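Local atomic coordinates of nucleoporin NUP82 (Saccharomyces cerevisiae, PDB entry 3PBP), a protein that forms a structural part of the nuclear pore complex and, through the N-terminal domain present here, interacts with the nucleoporin NUP116. Residues I38-R44 / H55-S60; T33-F37 / E92-G96; P23-F27 / A438-T444; S29-R34 / T75-L79; L65-H70 / L82-E87. The protein carries 1 engineered substitution. All blocks are in the same frame, centred on the assembly; numbering follows the deposited sequence.

Contact 1. Residues I38-R44 / H55-S60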
# COMPACT_ATOMS: atom_id res chain seq x y z
N ILE A 38 -3.34 -22.05 17.47
CA ILE A 38 -4.48 -22.60 16.73
C ILE A 38 -4.17 -23.99 16.16
O ILE A 38 -3.14 -24.20 15.50
CB ILE A 38 -4.92 -21.68 15.57
CG1 ILE A 38 -5.38 -20.33 16.13
CG2 ILE A 38 -6.06 -22.32 14.79
CD1 ILE A 38 -5.97 -19.43 15.09
N GLN A 39 -5.07 -24.94 16.42
CA GLN A 39 -4.89 -26.32 15.98
C GLN A 39 -6.22 -27.09 16.05
O GLN A 39 -6.92 -27.06 17.08
CB GLN A 39 -3.83 -26.96 16.86
CG GLN A 39 -3.82 -28.46 16.93
CD GLN A 39 -2.72 -28.95 17.85
OE1 GLN A 39 -1.53 -28.85 17.53
NE2 GLN A 39 -3.12 -29.45 19.02
N ASP A 40 -6.57 -27.76 14.95
CA ASP A 40 -7.82 -28.51 14.86
C ASP A 40 -9.04 -27.64 15.07
O ASP A 40 -10.01 -28.05 15.70
CB ASP A 40 -7.87 -29.65 15.88
CG ASP A 40 -6.84 -30.72 15.60
OD1 ASP A 40 -6.55 -30.97 14.40
OD2 ASP A 40 -6.32 -31.33 16.59
N ASN A 41 -9.00 -26.43 14.53
CA ASN A 41 -10.10 -25.50 14.66
C ASN A 41 -10.41 -25.14 16.11
O ASN A 41 -11.56 -24.89 16.46
CB ASN A 41 -11.36 -26.04 13.99
CG ASN A 41 -11.16 -26.28 12.51
OD1 ASN A 41 -10.79 -25.37 11.76
ND2 ASN A 41 -11.40 -27.50 12.07
N ILE A 42 -9.37 -25.12 16.94
CA ILE A 42 -9.53 -24.75 18.33
C ILE A 42 -8.48 -23.69 18.68
O ILE A 42 -7.31 -23.80 18.28
CB ILE A 42 -9.33 -25.94 19.30
CG1 ILE A 42 -10.20 -27.14 18.89
CG2 ILE A 42 -9.68 -25.50 20.74
CD1 ILE A 42 -9.91 -28.40 19.66
N ILE A 43 -8.91 -22.67 19.41
CA ILE A 43 -8.02 -21.61 19.83
C ILE A 43 -7.55 -21.90 21.25
O ILE A 43 -8.36 -22.15 22.14
CB ILE A 43 -8.71 -20.23 19.85
CG1 ILE A 43 -9.29 -19.92 18.47
CG2 ILE A 43 -7.72 -19.16 20.27
CD1 ILE A 43 -10.15 -18.64 18.41
N ARG A 44 -6.24 -21.90 21.45
CA ARG A 44 -5.69 -22.09 22.77
C ARG A 44 -4.98 -20.78 23.13
O ARG A 44 -4.24 -20.23 22.32
CB ARG A 44 -4.68 -23.22 22.79
CG ARG A 44 -5.29 -24.58 22.72
CD ARG A 44 -4.22 -25.64 22.90
NE ARG A 44 -4.78 -26.98 22.77
CZ ARG A 44 -4.06 -28.10 22.74
NH1 ARG A 44 -2.74 -28.05 22.84
NH2 ARG A 44 -4.66 -29.27 22.60
N HIS A 55 -6.46 -22.24 28.01
CA HIS A 55 -7.88 -22.40 27.79
C HIS A 55 -8.16 -22.62 26.33
O HIS A 55 -7.29 -22.39 25.49
CB HIS A 55 -8.62 -21.18 28.32
CG HIS A 55 -8.25 -20.83 29.73
ND1 HIS A 55 -7.04 -20.25 30.06
CD2 HIS A 55 -8.89 -21.05 30.90
CE1 HIS A 55 -6.95 -20.13 31.37
NE2 HIS A 55 -8.06 -20.61 31.91
N SER A 56 -9.36 -23.09 26.01
CA SER A 56 -9.73 -23.38 24.63
C SER A 56 -11.13 -22.93 24.23
O SER A 56 -12.02 -22.74 25.06
CB SER A 56 -9.62 -24.86 24.37
OG SER A 56 -8.33 -25.31 24.72
N LEU A 57 -11.29 -22.77 22.92
CA LEU A 57 -12.56 -22.38 22.34
C LEU A 57 -12.60 -22.99 20.96
O LEU A 57 -12.05 -22.44 20.02
CB LEU A 57 -12.66 -20.86 22.23
CG LEU A 57 -13.90 -20.42 21.46
CD1 LEU A 57 -15.15 -20.91 22.20
CD2 LEU A 57 -13.91 -18.89 21.30
N ASN A 58 -13.25 -24.14 20.85
CA ASN A 58 -13.39 -24.84 19.59
C ASN A 58 -14.35 -24.06 18.71
O ASN A 58 -15.48 -23.80 19.11
CB ASN A 58 -13.93 -26.25 19.82
CG ASN A 58 -13.98 -27.06 18.56
OD1 ASN A 58 -14.75 -26.75 17.65
ND2 ASN A 58 -13.16 -28.10 18.49
N PHE A 59 -13.91 -23.70 17.51
CA PHE A 59 -14.75 -22.93 16.61
C PHE A 59 -15.16 -23.68 15.34
O PHE A 59 -15.65 -23.05 14.40
CB PHE A 59 -14.08 -21.60 16.26
CG PHE A 59 -12.72 -21.74 15.62
CD1 PHE A 59 -12.60 -21.93 14.25
CD2 PHE A 59 -11.56 -21.67 16.39
CE1 PHE A 59 -11.33 -22.05 13.66
CE2 PHE A 59 -10.29 -21.79 15.81
CZ PHE A 59 -10.19 -21.98 14.44
N SER A 60 -14.98 -25.00 15.33
CA SER A 60 -15.36 -25.83 14.18
C SER A 60 -16.79 -25.56 13.77
O SER A 60 -17.13 -25.55 12.59
CB SER A 60 -15.24 -27.31 14.53
OG SER A 60 -13.92 -27.64 14.95

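Contact 2. Residues T33-F37 / E92-G96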
# COMPACT_ATOMS: atom_id res chain seq x y z
N THR A 33 4.48 -12.25 26.19
CA THR A 33 3.93 -12.70 27.45
C THR A 33 2.68 -13.57 27.29
O THR A 33 2.47 -14.46 28.08
CB THR A 33 3.67 -11.44 28.35
OG1 THR A 33 4.31 -11.62 29.61
CG2 THR A 33 2.17 -11.16 28.56
N ARG A 34 1.88 -13.32 26.26
CA ARG A 34 0.66 -14.12 26.05
C ARG A 34 0.79 -14.92 24.77
O ARG A 34 1.19 -14.38 23.75
CB ARG A 34 -0.58 -13.24 25.89
CG ARG A 34 -0.82 -12.16 26.92
CD ARG A 34 -1.54 -11.04 26.20
NE ARG A 34 -2.92 -10.82 26.64
CZ ARG A 34 -3.83 -10.20 25.91
NH1 ARG A 34 -3.52 -9.74 24.71
NH2 ARG A 34 -5.04 -9.98 26.40
N ILE A 35 0.43 -16.20 24.81
CA ILE A 35 0.52 -17.07 23.64
C ILE A 35 -0.84 -17.51 23.11
O ILE A 35 -1.73 -17.85 23.89
CB ILE A 35 1.33 -18.34 23.99
CG1 ILE A 35 2.76 -17.95 24.35
CG2 ILE A 35 1.31 -19.32 22.82
CD1 ILE A 35 3.53 -19.10 24.97
N VAL A 36 -0.99 -17.49 21.79
CA VAL A 36 -2.22 -17.96 21.15
C VAL A 36 -1.78 -19.07 20.20
O VAL A 36 -0.84 -18.91 19.42
CB VAL A 36 -2.97 -16.85 20.36
CG1 VAL A 36 -4.19 -17.43 19.64
CG2 VAL A 36 -3.46 -15.78 21.31
N PHE A 37 -2.48 -20.20 20.27
CA PHE A 37 -2.14 -21.38 19.49
C PHE A 37 -3.38 -21.95 18.80
O PHE A 37 -4.36 -22.27 19.46
CB PHE A 37 -1.56 -22.42 20.45
CG PHE A 37 -1.00 -23.64 19.79
CD1 PHE A 37 0.16 -23.57 19.03
CD2 PHE A 37 -1.60 -24.88 19.99
CE1 PHE A 37 0.72 -24.72 18.48
CE2 PHE A 37 -1.05 -26.03 19.44
CZ PHE A 37 0.11 -25.95 18.68
N GLU A 92 -12.56 -13.07 18.53
CA GLU A 92 -12.00 -12.46 19.72
C GLU A 92 -11.40 -13.53 20.62
O GLU A 92 -12.09 -14.45 21.02
CB GLU A 92 -13.12 -11.72 20.46
CG GLU A 92 -12.67 -10.90 21.65
CD GLU A 92 -13.80 -10.08 22.24
OE1 GLU A 92 -14.72 -10.66 22.87
OE2 GLU A 92 -13.79 -8.84 22.07
N VAL A 93 -10.10 -13.42 20.91
CA VAL A 93 -9.46 -14.39 21.81
C VAL A 93 -10.09 -14.12 23.18
O VAL A 93 -10.02 -13.01 23.70
CB VAL A 93 -7.95 -14.17 21.89
CG1 VAL A 93 -7.35 -15.09 22.91
CG2 VAL A 93 -7.33 -14.42 20.54
N PRO A 94 -10.72 -15.14 23.79
CA PRO A 94 -11.38 -15.03 25.09
C PRO A 94 -10.51 -14.78 26.31
O PRO A 94 -10.67 -15.44 27.33
CB PRO A 94 -12.14 -16.35 25.21
CG PRO A 94 -12.20 -16.87 23.79
CD PRO A 94 -10.86 -16.50 23.27
N TRP A 95 -9.59 -13.82 26.22
CA TRP A 95 -8.73 -13.53 27.36
C TRP A 95 -9.63 -13.15 28.52
O TRP A 95 -10.52 -12.30 28.37
CB TRP A 95 -7.80 -12.34 27.08
CG TRP A 95 -6.83 -12.55 25.97
CD1 TRP A 95 -6.83 -11.93 24.75
CD2 TRP A 95 -5.69 -13.41 25.99
NE1 TRP A 95 -5.75 -12.35 24.01
CE2 TRP A 95 -5.04 -13.27 24.74
CE3 TRP A 95 -5.17 -14.30 26.93
CZ2 TRP A 95 -3.88 -13.97 24.42
CZ3 TRP A 95 -4.02 -15.00 26.61
CH2 TRP A 95 -3.39 -14.83 25.36
N GLY A 96 -9.42 -13.76 29.68
CA GLY A 96 -10.24 -13.41 30.83
C GLY A 96 -11.34 -14.40 31.12
O GLY A 96 -11.79 -14.51 32.26

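Contact 3. Residues P23-F27 / A438-T444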
# COMPACT_ATOMS: atom_id res chain seq x y z
N PRO A 23 -3.78 -27.41 9.63
CA PRO A 23 -3.17 -26.08 9.74
C PRO A 23 -2.88 -25.65 11.19
O PRO A 23 -3.76 -25.77 12.05
CB PRO A 23 -4.19 -25.17 9.04
CG PRO A 23 -5.50 -25.87 9.29
CD PRO A 23 -5.14 -27.33 9.07
N ARG A 24 -1.67 -25.16 11.45
CA ARG A 24 -1.26 -24.72 12.79
C ARG A 24 -0.65 -23.32 12.83
O ARG A 24 0.25 -22.99 12.06
CB ARG A 24 -0.22 -25.68 13.39
CG ARG A 24 -0.72 -27.09 13.65
CD ARG A 24 0.46 -27.99 13.91
NE ARG A 24 0.58 -28.35 15.31
CZ ARG A 24 1.72 -28.73 15.89
NH1 ARG A 24 2.84 -28.79 15.17
NH2 ARG A 24 1.73 -29.07 17.17
N TYR A 25 -1.13 -22.50 13.76
CA TYR A 25 -0.61 -21.15 13.88
C TYR A 25 -0.28 -20.83 15.32
O TYR A 25 -0.78 -21.45 16.24
CB TYR A 25 -1.62 -20.14 13.37
CG TYR A 25 -2.15 -20.46 11.99
CD1 TYR A 25 -3.17 -21.40 11.81
CD2 TYR A 25 -1.63 -19.82 10.86
CE1 TYR A 25 -3.67 -21.69 10.54
CE2 TYR A 25 -2.13 -20.10 9.58
CZ TYR A 25 -3.15 -21.04 9.43
OH TYR A 25 -3.65 -21.33 8.17
N ILE A 26 0.58 -19.84 15.50
CA ILE A 26 0.98 -19.42 16.83
C ILE A 26 1.26 -17.92 16.80
O ILE A 26 1.86 -17.41 15.85
CB ILE A 26 2.24 -20.19 17.29
CG1 ILE A 26 2.60 -19.78 18.72
CG2 ILE A 26 3.40 -19.95 16.31
CD1 ILE A 26 3.80 -20.50 19.26
N PHE A 27 0.81 -17.21 17.83
CA PHE A 27 1.01 -15.76 17.92
C PHE A 27 1.31 -15.44 19.38
O PHE A 27 0.98 -16.23 20.28
CB PHE A 27 -0.26 -15.02 17.53
CG PHE A 27 -0.86 -15.49 16.25
CD1 PHE A 27 -0.36 -15.05 15.02
CD2 PHE A 27 -1.93 -16.40 16.27
CE1 PHE A 27 -0.92 -15.51 13.82
CE2 PHE A 27 -2.49 -16.86 15.08
CZ PHE A 27 -1.99 -16.41 13.85
N ALA A 438 9.65 -18.72 18.32
CA ALA A 438 8.97 -19.98 18.10
C ALA A 438 8.75 -20.14 16.61
O ALA A 438 8.17 -19.28 15.97
CB ALA A 438 7.64 -19.98 18.83
N LEU A 439 9.24 -21.25 16.06
CA LEU A 439 9.07 -21.53 14.64
C LEU A 439 8.05 -22.64 14.53
O LEU A 439 8.29 -23.77 14.95
CB LEU A 439 10.40 -21.98 14.02
CG LEU A 439 11.48 -20.91 14.02
CD1 LEU A 439 12.76 -21.46 13.39
CD2 LEU A 439 10.99 -19.69 13.25
N MSE A 440 6.90 -22.31 13.98
CA MSE A 440 5.82 -23.27 13.83
C MSE A 440 5.66 -23.70 12.38
O MSE A 440 5.78 -22.89 11.47
CB MSE A 440 4.51 -22.66 14.31
CG MSE A 440 3.27 -23.54 14.13
SE MSE A 440 3.06 -24.85 15.54
CE MSE A 440 3.27 -23.64 17.06
N SER A 441 5.39 -24.99 12.18
CA SER A 441 5.16 -25.53 10.85
C SER A 441 4.18 -26.68 10.99
O SER A 441 3.86 -27.11 12.10
CB SER A 441 6.47 -26.03 10.21
OG SER A 441 6.94 -27.20 10.83
N ASN A 442 3.67 -27.15 9.86
CA ASN A 442 2.73 -28.26 9.87
C ASN A 442 3.22 -29.36 10.80
O ASN A 442 2.54 -29.73 11.75
CB ASN A 442 2.59 -28.82 8.45
CG ASN A 442 3.90 -28.72 7.65
OD1 ASN A 442 4.98 -29.09 8.12
ND2 ASN A 442 3.80 -28.22 6.42
N LYS A 443 4.43 -29.83 10.52
CA LYS A 443 5.06 -30.92 11.24
C LYS A 443 5.84 -30.59 12.50
O LYS A 443 6.05 -31.48 13.33
CB LYS A 443 6.00 -31.69 10.29
CG LYS A 443 5.34 -32.33 9.07
CD LYS A 443 6.35 -33.03 8.18
CE LYS A 443 5.67 -33.75 7.02
NZ LYS A 443 6.65 -34.47 6.14
N THR A 444 6.29 -29.35 12.66
CA THR A 444 7.10 -29.05 13.83
C THR A 444 6.70 -27.82 14.65
O THR A 444 5.75 -27.12 14.34
CB THR A 444 8.60 -28.93 13.42
OG1 THR A 444 8.93 -29.99 12.51
CG2 THR A 444 9.52 -29.05 14.62

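Contact 4. Residues S29-R34 / T75-L79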
# COMPACT_ATOMS: atom_id res chain seq x y z
N SER A 29 1.70 -11.95 22.30
CA SER A 29 1.17 -10.63 22.57
C SER A 29 1.83 -10.07 23.83
O SER A 29 2.43 -10.81 24.61
CB SER A 29 -0.34 -10.77 22.80
OG SER A 29 -1.04 -9.71 22.20
N GLN A 30 1.69 -8.76 24.05
CA GLN A 30 2.24 -8.11 25.23
C GLN A 30 3.67 -8.54 25.57
O GLN A 30 3.93 -9.17 26.60
CB GLN A 30 1.32 -8.34 26.42
CG GLN A 30 -0.12 -7.92 26.16
CD GLN A 30 -1.02 -8.06 27.38
OE1 GLN A 30 -0.65 -8.65 28.40
NE2 GLN A 30 -2.23 -7.52 27.28
N ASN A 31 4.60 -8.19 24.69
CA ASN A 31 6.01 -8.51 24.87
C ASN A 31 6.32 -10.01 25.06
O ASN A 31 7.11 -10.37 25.92
CB ASN A 31 6.56 -7.71 26.05
CG ASN A 31 8.07 -7.67 26.06
OD1 ASN A 31 8.71 -7.42 25.03
ND2 ASN A 31 8.65 -7.89 27.23
N GLY A 32 5.69 -10.84 24.22
CA GLY A 32 5.90 -12.29 24.26
C GLY A 32 5.39 -12.94 25.53
O GLY A 32 5.80 -14.05 25.90
N THR A 33 4.48 -12.25 26.19
CA THR A 33 3.93 -12.70 27.45
C THR A 33 2.68 -13.57 27.29
O THR A 33 2.47 -14.46 28.08
CB THR A 33 3.67 -11.44 28.35
OG1 THR A 33 4.31 -11.62 29.61
CG2 THR A 33 2.17 -11.16 28.56
N ARG A 34 1.88 -13.32 26.26
CA ARG A 34 0.66 -14.12 26.05
C ARG A 34 0.79 -14.92 24.77
O ARG A 34 1.19 -14.38 23.75
CB ARG A 34 -0.58 -13.24 25.89
CG ARG A 34 -0.82 -12.16 26.92
CD ARG A 34 -1.54 -11.04 26.20
NE ARG A 34 -2.92 -10.82 26.64
CZ ARG A 34 -3.83 -10.20 25.91
NH1 ARG A 34 -3.52 -9.74 24.71
NH2 ARG A 34 -5.04 -9.98 26.40
N THR A 75 -1.85 -6.88 16.78
CA THR A 75 -0.68 -6.74 17.65
C THR A 75 -1.07 -6.79 19.12
O THR A 75 -0.32 -7.31 19.95
CB THR A 75 0.07 -5.44 17.36
OG1 THR A 75 0.64 -5.53 16.05
CG2 THR A 75 1.17 -5.22 18.36
N SER A 76 -2.24 -6.23 19.45
CA SER A 76 -2.74 -6.23 20.82
C SER A 76 -2.98 -7.66 21.27
O SER A 76 -3.03 -7.94 22.46
CB SER A 76 -4.05 -5.48 20.90
OG SER A 76 -5.07 -6.25 20.29
N GLY A 77 -3.17 -8.55 20.30
CA GLY A 77 -3.42 -9.95 20.61
C GLY A 77 -4.84 -10.25 21.01
O GLY A 77 -5.14 -11.34 21.49
N ASP A 78 -5.74 -9.30 20.81
CA ASP A 78 -7.13 -9.51 21.19
C ASP A 78 -7.99 -10.08 20.07
O ASP A 78 -9.05 -10.67 20.32
CB ASP A 78 -7.71 -8.20 21.72
CG ASP A 78 -6.93 -7.65 22.90
OD1 ASP A 78 -6.42 -8.45 23.73
OD2 ASP A 78 -6.82 -6.41 23.01
N LEU A 79 -7.53 -9.92 18.84
CA LEU A 79 -8.29 -10.41 17.71
C LEU A 79 -7.47 -11.25 16.71
O LEU A 79 -6.27 -11.03 16.50
CB LEU A 79 -8.92 -9.25 16.95
CG LEU A 79 -9.89 -8.35 17.68
CD1 LEU A 79 -10.51 -7.38 16.65
CD2 LEU A 79 -10.95 -9.19 18.35

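Contact 5. Residues L65-H70 / L82-E87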
# COMPACT_ATOMS: atom_id res chain seq x y z
N LEU A 65 -11.04 -24.90 9.13
CA LEU A 65 -9.98 -24.38 8.27
C LEU A 65 -9.43 -25.41 7.30
O LEU A 65 -9.56 -26.62 7.53
CB LEU A 65 -8.82 -23.84 9.13
CG LEU A 65 -9.08 -22.66 10.06
CD1 LEU A 65 -7.83 -22.40 10.90
CD2 LEU A 65 -9.47 -21.43 9.25
N ASP A 66 -8.84 -24.93 6.20
CA ASP A 66 -8.18 -25.79 5.22
C ASP A 66 -6.85 -25.09 4.97
O ASP A 66 -6.72 -23.91 5.30
CB ASP A 66 -9.02 -25.96 3.93
CG ASP A 66 -9.19 -24.67 3.13
OD1 ASP A 66 -8.18 -24.10 2.68
OD2 ASP A 66 -10.36 -24.24 2.94
N ASP A 67 -5.86 -25.78 4.43
CA ASP A 67 -4.54 -25.16 4.23
C ASP A 67 -4.50 -23.93 3.35
O ASP A 67 -3.44 -23.32 3.19
CB ASP A 67 -3.54 -26.18 3.69
CG ASP A 67 -3.47 -27.43 4.55
OD1 ASP A 67 -3.57 -27.29 5.79
OD2 ASP A 67 -3.30 -28.54 3.99
N THR A 68 -5.65 -23.55 2.78
CA THR A 68 -5.74 -22.38 1.92
C THR A 68 -5.93 -21.08 2.71
O THR A 68 -5.63 -19.99 2.21
CB THR A 68 -6.90 -22.54 0.91
OG1 THR A 68 -6.55 -23.53 -0.05
CG2 THR A 68 -7.20 -21.22 0.19
N PHE A 69 -6.42 -21.21 3.93
CA PHE A 69 -6.66 -20.05 4.78
C PHE A 69 -5.37 -19.44 5.34
O PHE A 69 -4.38 -20.14 5.56
CB PHE A 69 -7.54 -20.43 5.98
CG PHE A 69 -9.01 -20.36 5.71
CD1 PHE A 69 -9.62 -21.26 4.85
CD2 PHE A 69 -9.77 -19.35 6.27
CE1 PHE A 69 -10.98 -21.16 4.56
CE2 PHE A 69 -11.14 -19.23 5.99
CZ PHE A 69 -11.75 -20.14 5.13
N HIS A 70 -5.41 -18.13 5.56
CA HIS A 70 -4.30 -17.40 6.18
C HIS A 70 -4.92 -16.88 7.47
O HIS A 70 -6.13 -16.58 7.50
CB HIS A 70 -3.88 -16.19 5.36
CG HIS A 70 -3.24 -16.52 4.04
ND1 HIS A 70 -3.93 -17.09 3.00
CD2 HIS A 70 -1.99 -16.28 3.58
CE1 HIS A 70 -3.14 -17.19 1.95
NE2 HIS A 70 -1.96 -16.70 2.27
N LEU A 82 -9.12 -14.74 10.22
CA LEU A 82 -8.91 -15.93 9.39
C LEU A 82 -9.60 -15.67 8.06
O LEU A 82 -10.78 -15.29 8.01
CB LEU A 82 -9.49 -17.17 10.10
CG LEU A 82 -9.09 -17.29 11.57
CD1 LEU A 82 -10.05 -16.46 12.40
CD2 LEU A 82 -9.10 -18.72 12.05
N PHE A 83 -8.85 -15.86 6.97
CA PHE A 83 -9.41 -15.60 5.65
C PHE A 83 -8.79 -16.39 4.51
O PHE A 83 -7.70 -16.95 4.63
CB PHE A 83 -9.26 -14.11 5.31
CG PHE A 83 -7.83 -13.66 5.15
CD1 PHE A 83 -7.04 -13.36 6.26
CD2 PHE A 83 -7.25 -13.58 3.88
CE1 PHE A 83 -5.69 -12.97 6.12
CE2 PHE A 83 -5.91 -13.19 3.73
CZ PHE A 83 -5.13 -12.89 4.84
N ASN A 84 -9.51 -16.43 3.40
CA ASN A 84 -9.04 -17.09 2.20
C ASN A 84 -9.36 -16.14 1.05
O ASN A 84 -9.57 -14.94 1.27
CB ASN A 84 -9.73 -18.46 2.00
CG ASN A 84 -11.25 -18.37 1.91
OD1 ASN A 84 -11.84 -17.28 1.94
ND2 ASN A 84 -11.89 -19.53 1.78
N ASP A 85 -9.41 -16.64 -0.17
CA ASP A 85 -9.68 -15.77 -1.31
C ASP A 85 -11.15 -15.36 -1.39
O ASP A 85 -11.51 -14.47 -2.17
CB ASP A 85 -9.27 -16.47 -2.60
CG ASP A 85 -10.02 -17.77 -2.82
OD1 ASP A 85 -10.03 -18.63 -1.90
OD2 ASP A 85 -10.60 -17.93 -3.91
N ASN A 86 -11.99 -15.96 -0.56
CA ASN A 86 -13.40 -15.68 -0.65
C ASN A 86 -14.05 -15.05 0.57
O ASN A 86 -14.95 -14.22 0.42
CB ASN A 86 -14.13 -16.97 -1.03
CG ASN A 86 -15.64 -16.80 -1.11
OD1 ASN A 86 -16.33 -16.79 -0.09
ND2 ASN A 86 -16.15 -16.64 -2.33
N GLU A 87 -13.62 -15.43 1.76
CA GLU A 87 -14.23 -14.87 2.95
C GLU A 87 -13.26 -14.49 4.06
O GLU A 87 -12.09 -14.89 4.06
CB GLU A 87 -15.28 -15.86 3.47
CG GLU A 87 -14.72 -17.22 3.88
CD GLU A 87 -15.82 -18.24 4.15
OE1 GLU A 87 -16.93 -17.82 4.56
OE2 GLU A 87 -15.57 -19.46 3.95

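Contact 1. Residues I38-R44 / H55-S60
F59 N donates a nearly straight hydrogen bond of 2.8 Å to N41 O. Two more backbone bonds join I43 and L57: I43 N to L57 O at 3.2 Å and L57 N to I43 O at 3.1 Å. This is the hydrogen-bonded pair of an antiparallel hairpin, strands 42-47 and 55-58, at the outer side of a four-stranded propeller blade. I42 with N58 and R44 with S56 are non-hydrogen-bonded pairs. At the end of the strand, N58 OD1 accepts from S60 N (2.9 Å) and S60 OG (3.0 Å), both on one face of its amide plane. This is an Asx turn. N41 OD1 instead takes the amide of L65. F59 has chi1 58°, with CG between its backbone N and carbonyl carbon. This turns the ring toward the other segment, with N41 O over one face. I43 CG1 approaches the ring obliquely, and I38 CG2 lies at its edge, 4.2 Å from CZ. With an alanine at F59 the ring would be gone, and I38 and I43 would probably face a gap. Main-chain bonds set the register, while the buried ring supplies the apolar packing on the I43 side, opposite the more exposed I42 and N58.

Contact 2. Residues T33-F37 / E92-G96
The guanidinium of R34 lies flat on the indole of W95, with the two planes 17° apart. R34 CZ sits 3.4 Å from the centroid of the five-membered ring and only 9° off its normal, a cation-pi contact over the face. The rest of the arginine runs along the same face. R34 CB lies near W95 CH2, and R34 NE is over the bond shared by the two rings. R34 NH2 and W95 NE1 are close, but both are donors and make no bond; W95 NE1 donates instead to G77 O. V93 CG1 lies against the opposite indole face, toward its rim, so the ring is held between a charge and a methyl group. In the beta-propeller this stack joins neighbouring blades: R34 is on strand 34-39 of the first, and W95 is in the loop leaving strand 87-92 of the second. An inverse gamma turn centred on P94, closed by W95 N to V93 O at 2.7 Å, puts a kink in the chain. W95 CG then stands anti to its carbonyl carbon (chi1 -63°), and the indole reaches the strand. V36 CG2 packs obliquely on the six-membered ring, 3.6 Å from W95 CZ2. Packing is looser toward V93, where V36 CG2 and V93 CG2 are 4.2 Å apart. On the solvent side the loop leaves the strand, W95 is partly exposed and G96 is exposed.

Contact 3. Residues P23-F27 / A438-T444
R24 and I26 meet A438, M440 and the turn after them in a side-chain contact between two sheets. The first strand of the first blade, 24-29, faces strand 434-440 near the C-terminal end of the chain. The two strand segments run nearly antiparallel, but their axes are 7.6 Å apart and no hydrogen bond joins them. I26 fills the apolar part. Its CG2 lies 3.5 Å from M440 CB, and its CD1 lies 3.9 Å from A438 CB. M440 is a selenomethionine bent at its second and third torsions (82° and 50°). The bends curl its methyl CE back to 3.6 Å from I26 CB. The selenium is left beside R24, over one face of the guanidinium and offset toward the rim, with SE 4.0 Å from R24 NH1. The arginine then reaches over the turn 441-444. S441 O lies at the guanidinium edge, 3.6 Å from R24 NH1. T444 O is 3.5 Å from R24 NH1, but its angle is too poor for a bond. These carbonyls could still favour the positive charge electrostatically. R24 NE is held from its own sheet by Q39 OE1. The turn has its own bonds, S441 N to T444 O in the backbone and T444 N to S441 OG, an ST motif. Y25 points the other way, and its OH is hydrogen-bonded to F69 O, just before strand 70-73 of the next blade. Such an interface, with sequence-distant first and last blades packed side by side, is characteristic of a closed beta-propeller.

Contact 4. Residues S29-R34 / T75-L79
The bend of R34 at its third torsion (chi3 113°) turns the edge of its guanidinium to D78. With CG anti to its own carbonyl carbon (chi1 -58°), D78 reaches that edge, and OD1 lies near the guanidinium plane. The contact joins two hairpin loops on adjacent propeller blades. One is the type I' turn Q30-T33 between strands 24-29 and 34-39. The other is the loop between strands 70-73 and 79-83. D78 OD1 alone takes both nitrogens, R34 NH1 at 3.3 Å and R34 NH2 at 3.4 Å. Both bonds are weak, but together they form a salt bridge. The carboxylate plane stands 89° from the guanidinium plane. The buried positive charge is probably eased by this partner. S76 O lies 2.9 Å from R34 NH1, at the same edge. S29 OG also points at S76 O, but its modelled position is doubtful. S29 O accepts from both T33 N and R34 N, which holds the loop's ends together. In the second loop, S76 OG accepts from D78 N in an ST turn and bonds to D139. Q30 NE2 lies 3.3 Å above the centre of the R34 guanidinium, on the face opposite W95.

Contact 5. Residues L65-H70 / L82-E87
H70 and F83 form the antiparallel hydrogen-bonded pair at the open end of a hairpin, strands 70-73 and 79-83. H70 N donates to F83 O at 2.7 Å and F83 N to H70 O at 2.9 Å, both nearly straight. H70 CB sits over the face of the F83 ring, 3.9 Å from its centroid. The imidazole runs on almost parallel to that ring but slid aside. Strand 70-73 is an outermost strand of the second blade of the propeller. F83 also touches I127 and V130 of the next blade, while F69 O accepts from the hydroxyl of Y25 in the first. F69 closes the type I turn that begins at D66. N84 CB lies over the centre of its ring, 3.9 Å away, in a CH-pi contact, and the amide tilts 34° from the ring plane. Two bonds fix the N84 amide: OD1 accepts from N86 N (2.8 Å) and E87 N (2.6 Å), an Asx turn and an Asx motif. A serine in place of F69 would probably strip the cover from N84 and open a gap beside L82. L82 CB flanks the F69 ring at 4.4 Å from CD2. Beyond it, L65 CD2 meets L82 CD2 at 3.9 Å.

In the fold
Contacts 1 and 5 are backbone-bonded strand pairs within single blades; contacts 2, 3 and 4 join different blades through side chains. Contact 2 is the most buried, while the others mix buried residues with exposed turns. Contacts 2 and 4 lie about 7 Å apart between centres and share R34, which stacks in one and makes a weak salt bridge in the other. Strand 34-39 serves contacts 1 and 2, its neighbour 24-29 carries contact 3, and contact 4 lies where these two strands are joined. Contact 3 mixes apolar packing with an arginine set against turn carbonyls, and has no hydrogen bond across it. Contacts 1 and 5 touch through N41 and L65, tying the first blade to the second.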